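Side-chain contacts in 6-phosphofructokinase isozyme 2 (Escherichia coli, PDB 3UMO), which phosphorylates D-fructose 6-phosphate with ATP to give fructose 1,6-bisphosphate, the first committing step of glycolysis: residues A[42-47]-A[257-262]; A[207-212]-A[221-226]; A[228-233]-A[278-283]; A[243-248]-A[304-309]. All blocks are in the same frame, centred on the assembly; numbering follows the deposited sequence. Where two conformers were deposited one is given.

Contact 1. Residues A[42-47]-A[257-262]; sequences INVARA and SMVGAM. With ATP (adenosine-5'-triphosphate), chain E.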
# COMPACT_ATOMS: atom_id res chain seq x y z
N ILE A 42 -18.05 -17.22 -19.53
CA ILE A 42 -19.11 -16.22 -19.54
C ILE A 42 -18.62 -14.93 -20.19
O ILE A 42 -19.30 -14.34 -21.03
CB ILE A 42 -19.67 -15.97 -18.13
CG1 ILE A 42 -20.61 -17.11 -17.74
CG2 ILE A 42 -20.41 -14.64 -18.07
CD1 ILE A 42 -21.07 -17.07 -16.30
N ASN A 43 -17.42 -14.50 -19.81
CA ASN A 43 -16.86 -13.28 -20.37
C ASN A 43 -16.48 -13.41 -21.84
O ASN A 43 -16.60 -12.46 -22.60
CB ASN A 43 -15.69 -12.77 -19.53
CG ASN A 43 -16.15 -12.01 -18.30
OD1 ASN A 43 -17.16 -11.31 -18.35
ND2 ASN A 43 -15.42 -12.15 -17.20
N VAL A 44 -16.05 -14.60 -22.25
CA VAL A 44 -15.81 -14.88 -23.66
C VAL A 44 -17.10 -14.68 -24.45
O VAL A 44 -17.11 -14.05 -25.51
CB VAL A 44 -15.25 -16.30 -23.87
CG1 VAL A 44 -15.23 -16.66 -25.36
CG2 VAL A 44 -13.84 -16.39 -23.31
N ALA A 45 -18.21 -15.19 -23.90
CA ALA A 45 -19.51 -15.04 -24.56
C ALA A 45 -19.94 -13.57 -24.64
O ALA A 45 -20.51 -13.13 -25.65
CB ALA A 45 -20.57 -15.87 -23.84
N ARG A 46 -19.68 -12.82 -23.58
CA ARG A 46 -20.01 -11.39 -23.57
C ARG A 46 -19.18 -10.62 -24.59
O ARG A 46 -19.70 -9.76 -25.31
CB ARG A 46 -19.85 -10.81 -22.17
CG ARG A 46 -20.79 -11.43 -21.14
CD ARG A 46 -20.48 -10.93 -19.73
NE ARG A 46 -20.90 -9.54 -19.53
CZ ARG A 46 -20.17 -8.62 -18.91
NH1 ARG A 46 -18.97 -8.94 -18.43
NH2 ARG A 46 -20.63 -7.39 -18.77
N ALA A 47 -17.89 -10.94 -24.67
CA ALA A 47 -17.00 -10.29 -25.64
C ALA A 47 -17.46 -10.59 -27.05
O ALA A 47 -17.44 -9.71 -27.93
CB ALA A 47 -15.55 -10.75 -25.44
N SER A 257 -11.48 -11.13 -23.82
CA SER A 257 -11.79 -10.41 -25.05
C SER A 257 -10.99 -11.00 -26.20
O SER A 257 -11.54 -11.22 -27.29
CB SER A 257 -11.48 -8.92 -24.91
OG SER A 257 -12.38 -8.31 -24.00
N MET A 258 -9.71 -11.24 -25.97
CA MET A 258 -8.87 -11.87 -26.99
C MET A 258 -9.40 -13.24 -27.39
O MET A 258 -9.47 -13.56 -28.59
CB MET A 258 -7.42 -11.99 -26.50
CG MET A 258 -6.58 -12.95 -27.34
SD MET A 258 -4.84 -12.90 -26.88
CE MET A 258 -4.22 -11.69 -28.05
N VAL A 259 -9.76 -14.06 -26.41
CA VAL A 259 -10.29 -15.39 -26.71
C VAL A 259 -11.59 -15.33 -27.52
O VAL A 259 -11.76 -16.08 -28.49
CB VAL A 259 -10.46 -16.25 -25.45
CG1 VAL A 259 -11.20 -17.54 -25.77
CG2 VAL A 259 -9.10 -16.56 -24.85
N GLY A 260 -12.48 -14.41 -27.14
CA GLY A 260 -13.72 -14.20 -27.87
C GLY A 260 -13.46 -13.87 -29.33
O GLY A 260 -14.09 -14.45 -30.23
N ALA A 261 -12.52 -12.97 -29.57
CA ALA A 261 -12.17 -12.56 -30.93
C ALA A 261 -11.57 -13.69 -31.74
O ALA A 261 -11.90 -13.88 -32.91
CB ALA A 261 -11.22 -11.38 -30.89
N MET A 262 -10.65 -14.44 -31.13
CA MET A 262 -10.01 -15.53 -31.85
C MET A 262 -11.00 -16.65 -32.15
O MET A 262 -10.92 -17.28 -33.20
CB MET A 262 -8.77 -16.04 -31.11
CG MET A 262 -7.67 -14.98 -31.06
SD MET A 262 -6.07 -15.62 -30.54
CE MET A 262 -6.45 -16.34 -28.95
PG ATP E . -6.35 -11.99 -18.29
O1G ATP E . -6.96 -13.34 -18.24
O2G ATP E . -7.52 -11.03 -18.47
O3G ATP E . -5.56 -11.65 -17.07
PB ATP E . -4.30 -12.83 -19.91
O1B ATP E . -3.18 -12.77 -18.83
O2B ATP E . -4.82 -14.25 -20.20
O3B ATP E . -5.50 -11.83 -19.59
PA ATP E . -2.88 -11.07 -21.69
O1A ATP E . -2.45 -10.31 -20.47
O2A ATP E . -1.71 -11.50 -22.58
O3A ATP E . -3.72 -12.31 -21.30
O5' ATP E . -3.92 -10.14 -22.49
C5' ATP E . -4.34 -10.53 -23.75
C4' ATP E . -4.22 -9.55 -24.83
O4' ATP E . -4.73 -8.28 -24.34
C3' ATP E . -2.82 -9.25 -25.17
O3' ATP E . -2.30 -10.16 -26.06
C2' ATP E . -2.90 -7.88 -25.70
O2' ATP E . -3.44 -7.90 -26.96
C1' ATP E . -3.88 -7.25 -24.79
N9 ATP E . -3.22 -6.61 -23.65
C8 ATP E . -3.08 -7.13 -22.42
N7 ATP E . -2.42 -6.22 -21.66
C5 ATP E . -2.14 -5.13 -22.42
C6 ATP E . -1.50 -3.92 -22.17
N6 ATP E . -0.93 -3.60 -20.82
N1 ATP E . -1.40 -3.03 -23.18
C2 ATP E . -1.90 -3.29 -24.40
N3 ATP E . -2.52 -4.45 -24.66
C4 ATP E . -2.66 -5.38 -23.70

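Contact 2. Residues A[207-212]-A[221-226]; sequences KAAQEI and VVVSLG. With ATP (adenosine-5'-triphosphate), chain E.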
# COMPACT_ATOMS: atom_id res chain seq x y z
N LYS A 207 9.67 -21.70 -28.56
CA LYS A 207 10.01 -23.12 -28.52
C LYS A 207 8.99 -23.93 -27.73
O LYS A 207 8.58 -25.00 -28.17
CB LYS A 207 11.42 -23.32 -27.96
CG LYS A 207 12.50 -22.97 -28.96
CD LYS A 207 13.88 -22.99 -28.34
CE LYS A 207 14.91 -22.51 -29.35
NZ LYS A 207 16.24 -22.23 -28.73
N ALA A 208 8.58 -23.41 -26.58
CA ALA A 208 7.56 -24.08 -25.78
C ALA A 208 6.24 -24.22 -26.53
O ALA A 208 5.60 -25.27 -26.50
CB ALA A 208 7.34 -23.33 -24.47
N ALA A 209 5.83 -23.14 -27.21
CA ALA A 209 4.60 -23.17 -27.99
C ALA A 209 4.69 -24.21 -29.11
O ALA A 209 3.75 -24.98 -29.33
CB ALA A 209 4.31 -21.80 -28.57
N GLN A 210 5.83 -24.24 -29.79
CA GLN A 210 6.02 -25.19 -30.88
C GLN A 210 6.02 -26.62 -30.36
O GLN A 210 5.54 -27.53 -31.04
CB GLN A 210 7.30 -24.90 -31.66
CG GLN A 210 7.34 -25.56 -33.03
CD GLN A 210 6.30 -25.00 -33.99
OE1 GLN A 210 6.31 -23.81 -34.30
NE2 GLN A 210 5.39 -25.86 -34.45
N GLU A 211 6.54 -26.82 -29.15
CA GLU A 211 6.61 -28.13 -28.52
C GLU A 211 5.20 -28.71 -28.34
O GLU A 211 4.97 -29.90 -28.57
CB GLU A 211 7.30 -27.99 -27.16
CG GLU A 211 7.72 -29.28 -26.48
CD GLU A 211 8.26 -29.04 -25.08
OE1 GLU A 211 9.01 -28.05 -24.88
OE2 GLU A 211 7.93 -29.83 -24.17
N ILE A 212 4.27 -27.86 -27.93
CA ILE A 212 2.88 -28.26 -27.72
C ILE A 212 2.20 -28.63 -29.05
O ILE A 212 1.43 -29.59 -29.12
CB ILE A 212 2.09 -27.15 -27.01
CG1 ILE A 212 2.67 -26.91 -25.62
CG2 ILE A 212 0.61 -27.51 -26.92
CD1 ILE A 212 2.14 -25.66 -24.95
N VAL A 221 -1.47 -22.81 -30.84
CA VAL A 221 -1.14 -22.27 -29.53
C VAL A 221 -0.92 -20.78 -29.70
O VAL A 221 -0.08 -20.34 -30.50
CB VAL A 221 0.14 -22.91 -28.95
CG1 VAL A 221 0.55 -22.20 -27.66
CG2 VAL A 221 -0.09 -24.39 -28.69
N VAL A 222 -1.69 -19.98 -28.98
CA VAL A 222 -1.45 -18.55 -28.98
C VAL A 222 -1.01 -18.15 -27.59
O VAL A 222 -1.80 -18.19 -26.65
CB VAL A 222 -2.70 -17.76 -29.41
CG1 VAL A 222 -2.45 -16.26 -29.33
CG2 VAL A 222 -3.10 -18.16 -30.83
N VAL A 223 0.27 -17.80 -27.45
CA VAL A 223 0.77 -17.34 -26.17
C VAL A 223 0.55 -15.84 -26.09
O VAL A 223 1.14 -15.06 -26.84
CB VAL A 223 2.27 -17.62 -26.00
CG1 VAL A 223 2.69 -17.30 -24.57
CG2 VAL A 223 2.57 -19.08 -26.33
N SER A 224 -0.31 -15.42 -25.17
CA SER A 224 -0.57 -13.98 -25.05
C SER A 224 0.48 -13.36 -24.11
O SER A 224 0.88 -13.96 -23.10
CB SER A 224 -2.01 -13.71 -24.62
OG SER A 224 -2.30 -14.18 -23.31
N LEU A 225 0.93 -12.17 -24.48
CA LEU A 225 2.12 -11.56 -23.89
C LEU A 225 1.83 -10.19 -23.29
O LEU A 225 2.71 -9.32 -23.25
CB LEU A 225 3.17 -11.41 -24.98
CG LEU A 225 3.54 -12.68 -25.75
CD1 LEU A 225 4.50 -12.37 -26.90
CD2 LEU A 225 4.13 -13.71 -24.82
N GLY A 226 0.60 -9.98 -22.81
CA GLY A 226 0.23 -8.70 -22.22
C GLY A 226 0.44 -7.57 -23.22
O GLY A 226 -0.03 -7.67 -24.35
PG ATP E . -6.35 -11.99 -18.29
O1G ATP E . -6.96 -13.34 -18.24
O2G ATP E . -7.52 -11.03 -18.47
O3G ATP E . -5.56 -11.65 -17.07
PB ATP E . -4.30 -12.83 -19.91
O1B ATP E . -3.18 -12.77 -18.83
O2B ATP E . -4.82 -14.25 -20.20
O3B ATP E . -5.50 -11.83 -19.59
PA ATP E . -2.88 -11.07 -21.69
O1A ATP E . -2.45 -10.31 -20.47
O2A ATP E . -1.71 -11.50 -22.58
O3A ATP E . -3.72 -12.31 -21.30
O5' ATP E . -3.92 -10.14 -22.49
C5' ATP E . -4.34 -10.53 -23.75
C4' ATP E . -4.22 -9.55 -24.83
O4' ATP E . -4.73 -8.28 -24.34
C3' ATP E . -2.82 -9.25 -25.17
O3' ATP E . -2.30 -10.16 -26.06
C2' ATP E . -2.90 -7.88 -25.70
O2' ATP E . -3.44 -7.90 -26.96
C1' ATP E . -3.88 -7.25 -24.79
N9 ATP E . -3.22 -6.61 -23.65
C8 ATP E . -3.08 -7.13 -22.42
N7 ATP E . -2.42 -6.22 -21.66
C5 ATP E . -2.14 -5.13 -22.42
C6 ATP E . -1.50 -3.92 -22.17
N6 ATP E . -0.93 -3.60 -20.82
N1 ATP E . -1.40 -3.03 -23.18
C2 ATP E . -1.90 -3.29 -24.40
N3 ATP E . -2.52 -4.45 -24.66
C4 ATP E . -2.66 -5.38 -23.70

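Contact 3. Residues A[228-233]-A[278-283]; sequences QGALGV and FGVAAG. With ATP (adenosine-5'-triphosphate), chain E.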
# COMPACT_ATOMS: atom_id res chain seq x y z
N GLN A 228 2.91 -6.88 -24.93
CA GLN A 228 3.71 -7.30 -26.08
C GLN A 228 2.88 -7.99 -27.17
O GLN A 228 3.40 -8.36 -28.23
CB GLN A 228 4.89 -8.18 -25.63
CG GLN A 228 5.96 -7.36 -24.94
CD GLN A 228 7.05 -8.20 -24.33
OE1 GLN A 228 6.93 -9.42 -24.23
NE2 GLN A 228 8.13 -7.54 -23.91
N GLY A 229 1.58 -8.15 -26.92
CA GLY A 229 0.70 -8.76 -27.89
C GLY A 229 0.61 -10.27 -27.75
O GLY A 229 0.26 -10.79 -26.70
N ALA A 230 0.91 -10.98 -28.83
CA ALA A 230 0.80 -12.43 -28.77
C ALA A 230 1.68 -13.13 -29.79
O ALA A 230 2.04 -12.56 -30.83
CB ALA A 230 -0.66 -12.87 -28.93
N LEU A 231 2.02 -14.37 -29.48
CA LEU A 231 2.74 -15.22 -30.42
C LEU A 231 1.84 -16.40 -30.77
O LEU A 231 1.43 -17.16 -29.90
CB LEU A 231 4.05 -15.71 -29.81
CG LEU A 231 4.94 -16.51 -30.76
CD1 LEU A 231 6.16 -15.69 -31.14
CD2 LEU A 231 5.35 -17.82 -30.13
N GLY A 232 1.53 -16.54 -32.06
CA GLY A 232 0.67 -17.61 -32.53
C GLY A 232 1.48 -18.65 -33.27
O GLY A 232 2.30 -18.32 -34.13
N VAL A 233 1.25 -19.92 -32.93
CA VAL A 233 2.00 -21.02 -33.53
C VAL A 233 1.07 -22.07 -34.14
O VAL A 233 0.05 -22.43 -33.53
CB VAL A 233 2.97 -21.66 -32.51
CG1 VAL A 233 3.57 -22.94 -33.05
CG2 VAL A 233 4.06 -20.67 -32.13
N PHE A 278 -6.80 -10.26 -34.86
CA PHE A 278 -8.09 -9.89 -34.31
C PHE A 278 -8.10 -10.11 -32.80
O PHE A 278 -8.67 -9.32 -32.05
CB PHE A 278 -9.21 -10.70 -34.98
CG PHE A 278 -10.58 -10.11 -34.79
CD1 PHE A 278 -10.84 -8.81 -35.18
CD2 PHE A 278 -11.61 -10.87 -34.25
CE1 PHE A 278 -12.11 -8.26 -35.02
CE2 PHE A 278 -12.88 -10.32 -34.08
CZ PHE A 278 -13.13 -9.02 -34.47
N GLY A 279 -7.42 -11.17 -32.36
CA GLY A 279 -7.28 -11.43 -30.93
C GLY A 279 -6.55 -10.30 -30.21
O GLY A 279 -7.00 -9.84 -29.16
N VAL A 280 -5.42 -9.87 -30.76
CA VAL A 280 -4.68 -8.76 -30.16
C VAL A 280 -5.51 -7.48 -30.20
O VAL A 280 -5.52 -6.72 -29.23
CB VAL A 280 -3.31 -8.56 -30.84
CG1 VAL A 280 -2.73 -7.17 -30.51
CG2 VAL A 280 -2.35 -9.65 -30.41
N ALA A 281 -6.20 -7.25 -31.31
CA ALA A 281 -7.04 -6.06 -31.43
C ALA A 281 -8.10 -6.00 -30.33
O ALA A 281 -8.30 -4.96 -29.70
CB ALA A 281 -7.69 -5.96 -32.82
N ALA A 282 -8.78 -7.12 -30.09
CA ALA A 282 -9.82 -7.17 -29.06
C ALA A 282 -9.23 -7.12 -27.66
O ALA A 282 -9.77 -6.43 -26.78
CB ALA A 282 -10.68 -8.41 -29.23
N GLY A 283 -8.16 -7.87 -27.43
CA GLY A 283 -7.50 -7.85 -26.14
C GLY A 283 -7.06 -6.44 -25.76
O GLY A 283 -7.30 -5.97 -24.64
PG ATP E . -6.35 -11.99 -18.29
O1G ATP E . -6.96 -13.34 -18.24
O2G ATP E . -7.52 -11.03 -18.47
O3G ATP E . -5.56 -11.65 -17.07
PB ATP E . -4.30 -12.83 -19.91
O1B ATP E . -3.18 -12.77 -18.83
O2B ATP E . -4.82 -14.25 -20.20
O3B ATP E . -5.50 -11.83 -19.59
PA ATP E . -2.88 -11.07 -21.69
O1A ATP E . -2.45 -10.31 -20.47
O2A ATP E . -1.71 -11.50 -22.58
O3A ATP E . -3.72 -12.31 -21.30
O5' ATP E . -3.92 -10.14 -22.49
C5' ATP E . -4.34 -10.53 -23.75
C4' ATP E . -4.22 -9.55 -24.83
O4' ATP E . -4.73 -8.28 -24.34
C3' ATP E . -2.82 -9.25 -25.17
O3' ATP E . -2.30 -10.16 -26.06
C2' ATP E . -2.90 -7.88 -25.70
O2' ATP E . -3.44 -7.90 -26.96
C1' ATP E . -3.88 -7.25 -24.79
N9 ATP E . -3.22 -6.61 -23.65
C8 ATP E . -3.08 -7.13 -22.42
N7 ATP E . -2.42 -6.22 -21.66
C5 ATP E . -2.14 -5.13 -22.42
C6 ATP E . -1.50 -3.92 -22.17
N6 ATP E . -0.93 -3.60 -20.82
N1 ATP E . -1.40 -3.03 -23.18
C2 ATP E . -1.90 -3.29 -24.40
N3 ATP E . -2.52 -4.45 -24.66
C4 ATP E . -2.66 -5.38 -23.70

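Contact 4. Residues A[243-248]-A[304-309]; sequences PPPVKS and YAYLSR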
# COMPACT_ATOMS: atom_id res chain seq x y z
N PRO A 243 0.49 -4.95 -30.23
CA PRO A 243 -0.53 -3.89 -30.29
C PRO A 243 0.11 -2.55 -30.60
O PRO A 243 1.31 -2.36 -30.40
CB PRO A 243 -1.08 -3.84 -28.86
CG PRO A 243 -0.48 -4.98 -28.12
CD PRO A 243 0.74 -5.41 -28.86
N PRO A 244 -0.70 -1.59 -31.07
CA PRO A 244 -0.19 -0.24 -31.27
C PRO A 244 0.13 0.42 -29.92
O PRO A 244 -0.38 -0.03 -28.89
CB PRO A 244 -1.36 0.49 -31.96
CG PRO A 244 -2.57 -0.32 -31.63
CD PRO A 244 -2.10 -1.74 -31.52
N PRO A 245 0.99 1.45 -29.94
CA PRO A 245 1.44 2.09 -28.70
C PRO A 245 0.41 3.06 -28.15
O PRO A 245 0.56 4.28 -28.28
CB PRO A 245 2.71 2.83 -29.13
CG PRO A 245 2.53 3.10 -30.59
CD PRO A 245 1.70 1.96 -31.13
N VAL A 246 -0.64 2.51 -27.56
CA VAL A 246 -1.68 3.28 -26.90
C VAL A 246 -1.74 2.87 -25.43
O VAL A 246 -1.60 1.69 -25.11
CB VAL A 246 -3.06 3.03 -27.55
CG1 VAL A 246 -4.13 3.88 -26.87
CG2 VAL A 246 -2.99 3.34 -29.04
N LYS A 247 -1.93 3.85 -24.55
CA LYS A 247 -1.91 3.60 -23.12
C LYS A 247 -3.09 2.77 -22.63
O LYS A 247 -4.25 3.08 -22.92
CB LYS A 247 -1.86 4.93 -22.35
CG LYS A 247 -1.68 4.77 -20.84
CD LYS A 247 -1.84 6.11 -20.14
CE LYS A 247 -3.11 6.14 -19.30
NZ LYS A 247 -3.61 7.52 -19.09
N SER A 248 -2.79 1.73 -21.86
CA SER A 248 -3.83 0.92 -21.26
C SER A 248 -4.45 1.68 -20.09
O SER A 248 -3.73 2.25 -19.27
CB SER A 248 -3.24 -0.42 -20.78
OG SER A 248 -4.12 -1.07 -19.88
N TYR A 304 -7.60 -3.44 -35.23
CA TYR A 304 -7.43 -4.45 -36.27
C TYR A 304 -7.06 -3.85 -37.62
O TYR A 304 -6.20 -4.38 -38.32
CB TYR A 304 -8.69 -5.32 -36.39
CG TYR A 304 -8.59 -6.40 -37.44
CD1 TYR A 304 -7.86 -7.56 -37.20
CD2 TYR A 304 -9.22 -6.26 -38.67
CE1 TYR A 304 -7.77 -8.55 -38.16
CE2 TYR A 304 -9.13 -7.24 -39.64
CZ TYR A 304 -8.41 -8.39 -39.38
OH TYR A 304 -8.33 -9.36 -40.35
N ALA A 305 -7.69 -2.74 -37.99
CA ALA A 305 -7.36 -2.05 -39.24
C ALA A 305 -5.89 -1.62 -39.26
O ALA A 305 -5.21 -1.76 -40.28
CB ALA A 305 -8.27 -0.85 -39.45
N TYR A 306 -5.42 -1.10 -38.13
CA TYR A 306 -4.02 -0.70 -38.00
C TYR A 306 -3.09 -1.89 -38.17
O TYR A 306 -2.11 -1.82 -38.90
CB TYR A 306 -3.78 -0.03 -36.65
CG TYR A 306 -2.32 0.18 -36.28
CD1 TYR A 306 -1.62 1.29 -36.73
CD2 TYR A 306 -1.66 -0.73 -35.46
CE1 TYR A 306 -0.30 1.48 -36.39
CE2 TYR A 306 -0.34 -0.55 -35.12
CZ TYR A 306 0.34 0.56 -35.58
OH TYR A 306 1.66 0.74 -35.23
N LEU A 307 -3.40 -2.99 -37.49
CA LEU A 307 -2.57 -4.19 -37.57
C LEU A 307 -2.56 -4.80 -38.97
O LEU A 307 -1.62 -5.50 -39.35
CB LEU A 307 -3.05 -5.24 -36.56
CG LEU A 307 -3.00 -4.85 -35.09
CD1 LEU A 307 -3.71 -5.91 -34.26
CD2 LEU A 307 -1.57 -4.66 -34.62
N SER A 308 -3.61 -4.53 -39.75
CA SER A 308 -3.75 -5.12 -41.08
C SER A 308 -3.33 -4.18 -42.20
O SER A 308 -3.40 -4.54 -43.38
CB SER A 308 -5.20 -5.56 -41.30
OG SER A 308 -5.61 -6.51 -40.34
N ARG A 309 -2.89 -2.98 -41.83
CA ARG A 309 -2.60 -1.91 -42.80
C ARG A 309 -1.50 -2.29 -43.79
O ARG A 309 -0.80 -3.28 -43.61
CB ARG A 309 -2.22 -0.63 -42.06
CG ARG A 309 -0.80 -0.61 -41.53
CD ARG A 309 -0.57 0.58 -40.61
NE ARG A 309 0.83 0.70 -40.21
CZ ARG A 309 1.43 -0.07 -39.30
NH1 ARG A 309 0.75 -1.04 -38.70
NH2 ARG A 309 2.71 0.11 -39.01

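Contact 1. Residues A[42-47]-A[257-262]
No flat side-chain group lies where Val44 and Ala47 meet Ser257, Val259 and Gly260. The Arg46 guanidinium sits to one side of this contact, and Asn43 OD1 is at its edge, in its plane. Arg46 NH1 donates to Asn43 OD1 at 3.0 Å, nearly along the C=O axis, and Arg46 NE also forms a salt bridge with Glu76. Segments 42-47 and 257-262, on helices 40-50 and 254-267, cross at -60° with axes 7.8 Å apart. Val44 CG1 is anti to the backbone N (chi1 170°) and lies 3.8 Å from Gly260 CA. The other branch, Val44 CG2, meets Val259 CG1 at 3.8 Å, and the two valines cross obliquely. Ala47 CB lies 3.8 Å from Ser257 CA. A CB at Gly260 would sit too tightly against Ala47 CB and Val44 O, so glycine permits the close crossing. Shortened to an alanine, Val44 would lose both methyls, which would probably open a gap beside Gly260 and Val259. Ser257 OG turns to Gly253 O and Cys295 N. Met258 CE lies 3.2 Å from ATP O3'. The crossing is apolar, with no hydrogen bond. Apolar packing thus joins the segment of substrate-site Asn43 to the ATP-site segment of this ribokinase-family enzyme.

Contact 2. Residues A[207-212]-A[221-226]
Ala209 is the first residue of helix 204-214 to touch strand 221-224. Ala209 CB is 3.9 Å from Val221 CG1, and it meets Val223 CG2 at the same separation. One turn further along, Ile212 CG2 touches Val221 CG2 at 3.7 Å. Chi1 of -63° puts Ile212 CG1 beside the backbone N and leaves CG2 anti to it, turned to the strand. The Ile212 and Val221 side chains cross at about a right angle. The two Val221 methyls divide between Ala209 (CG1) and Ile212 (CG2). A glycine in its place would probably leave the Ile212 methyl without its mate and Ala209 CB packed against Val223 alone across this contact. Helix and strand run nearly antiparallel, at 154°. Val222 and Ser224 pair in step with Val184 and Pro186, so the helix lies on the connection of a parallel beta-alpha-beta crossover, together with helix 188-195. Leu191 of helix 188-195 touches both Ile212 and Val223. At the end of the strand the chain reaches ATP. Ser224 OG lies 2.8 Å from ATP O2A and is also hydrogen-bonded with Lys185 NZ. Gly226 N donates to the same ATP O2A at 2.8 Å, with an N-H...O angle of 155°.

Contact 3. Residues A[228-233]-A[278-283]
The backbones of Gly229 and Val280 come close, with their CA atoms 5.8 Å apart, and Gly229 has angles (phi 90°, psi -124°) where a CB would be pressed against the carbonyl O of Gln228, so glycine is favoured. Val280 supplies the side chain that bridges to this loop. Its CG2 is anti to the carbonyl carbon and reaches over the start of the strand. Val280 CG2 lies 3.9 Å from Ala230 CB and equally far from Ala230 N. It also meets Gly229 C at 4.0 Å. Strand 230-233 runs antiparallel between 221-224 and 238-241. Helix 272-286 comes against the beginning of this strand. Met258 of helix 254-267 packs on both Ala230 and Val280, and Val241 of the neighbouring strand also touches Val280. Bound ATP lies at the same junction. Its O3' hydroxyl donates to Gly229 O at 2.7 Å. Its O2' gives Val280 O a weak hydrogen bond of 3.3 Å. The other valine branch, Val280 CG1, is anti to the backbone N (chi1 163°) and lies 3.7 Å from ATP O2'. At Gly283, farther along the helix, a CB atom would clash with ATP O4'.

Contact 4. Residues A[243-248]-A[304-309]
Tyr306 has CG anti to its backbone nitrogen (chi1 168°), and chi2 of 84° sets the ring so that its CD2 and CE2 atoms meet Pro244. Tyr306 CE2 is 3.5 Å from Pro244 CB. The neighbouring Tyr306 CD2 touches the same CB at 3.7 Å. The proline comes at the ring obliquely, and the two side chains lie alongside each other, running opposite ways. Pro244 CD also meets Leu307 CD2, at a looser 4.3 Å. Pro245 adds a distant contact to the phenol end of Tyr306. The loop is held in shape by an inverse gamma turn centred on Pro245, in which Val246 N donates to Pro244 O at 2.9 Å.

The C-terminal residue folds back on the tyrosine. Arg309 NH1 stands 3.5 Å above the Tyr306 ring, over its centre. The same NH1 donates to Tyr306 O at 3.0 Å. Arg309 N donates to that oxygen too, from the opposite face of the carbonyl plane, so two bonds grip it. Arg309 also touches a crystal neighbour, which may influence its pose. A second link closes the helix end, where Ser308 OG donates to Tyr304 O at 3.0 Å and lies over a face of the Tyr304 ring.

In the four-chain assembly, Pro202 of the second subunit packs on Pro244, and Asp203 of that subunit on Tyr306. The loop runs on to Ser248, which touches a bound ATP. Within the chain, the contact joins the loop after strand 238-241 to the end of helix 297-307. Helix 272-286 lies beside both, with Ser284 against Pro243 and Phe278 edge-to-face with Tyr304.

Overall arrangement
Contact 1 lies nearest the chain centre and spans the longest stretch of sequence. Contact 2 is nested inside that loop. Contact 3 follows contact 2 along the chain, and its segments alternate with those of contacts 1 and 4. Contacts 2 and 3, with centres 11 Å apart, share a sheet in which strands 221-224 and 230-233 are antiparallel neighbours. Contacts 1 and 3, with centres 13 Å apart, meet through helices 254-267 and 272-286. The centre of contact 4 is about 10 Å from that of contact 3, where helices 272-286 and 297-307 pack together. The first three contacts all touch one ATP, where these elements converge. Contact 4 has the most residues near the second subunit.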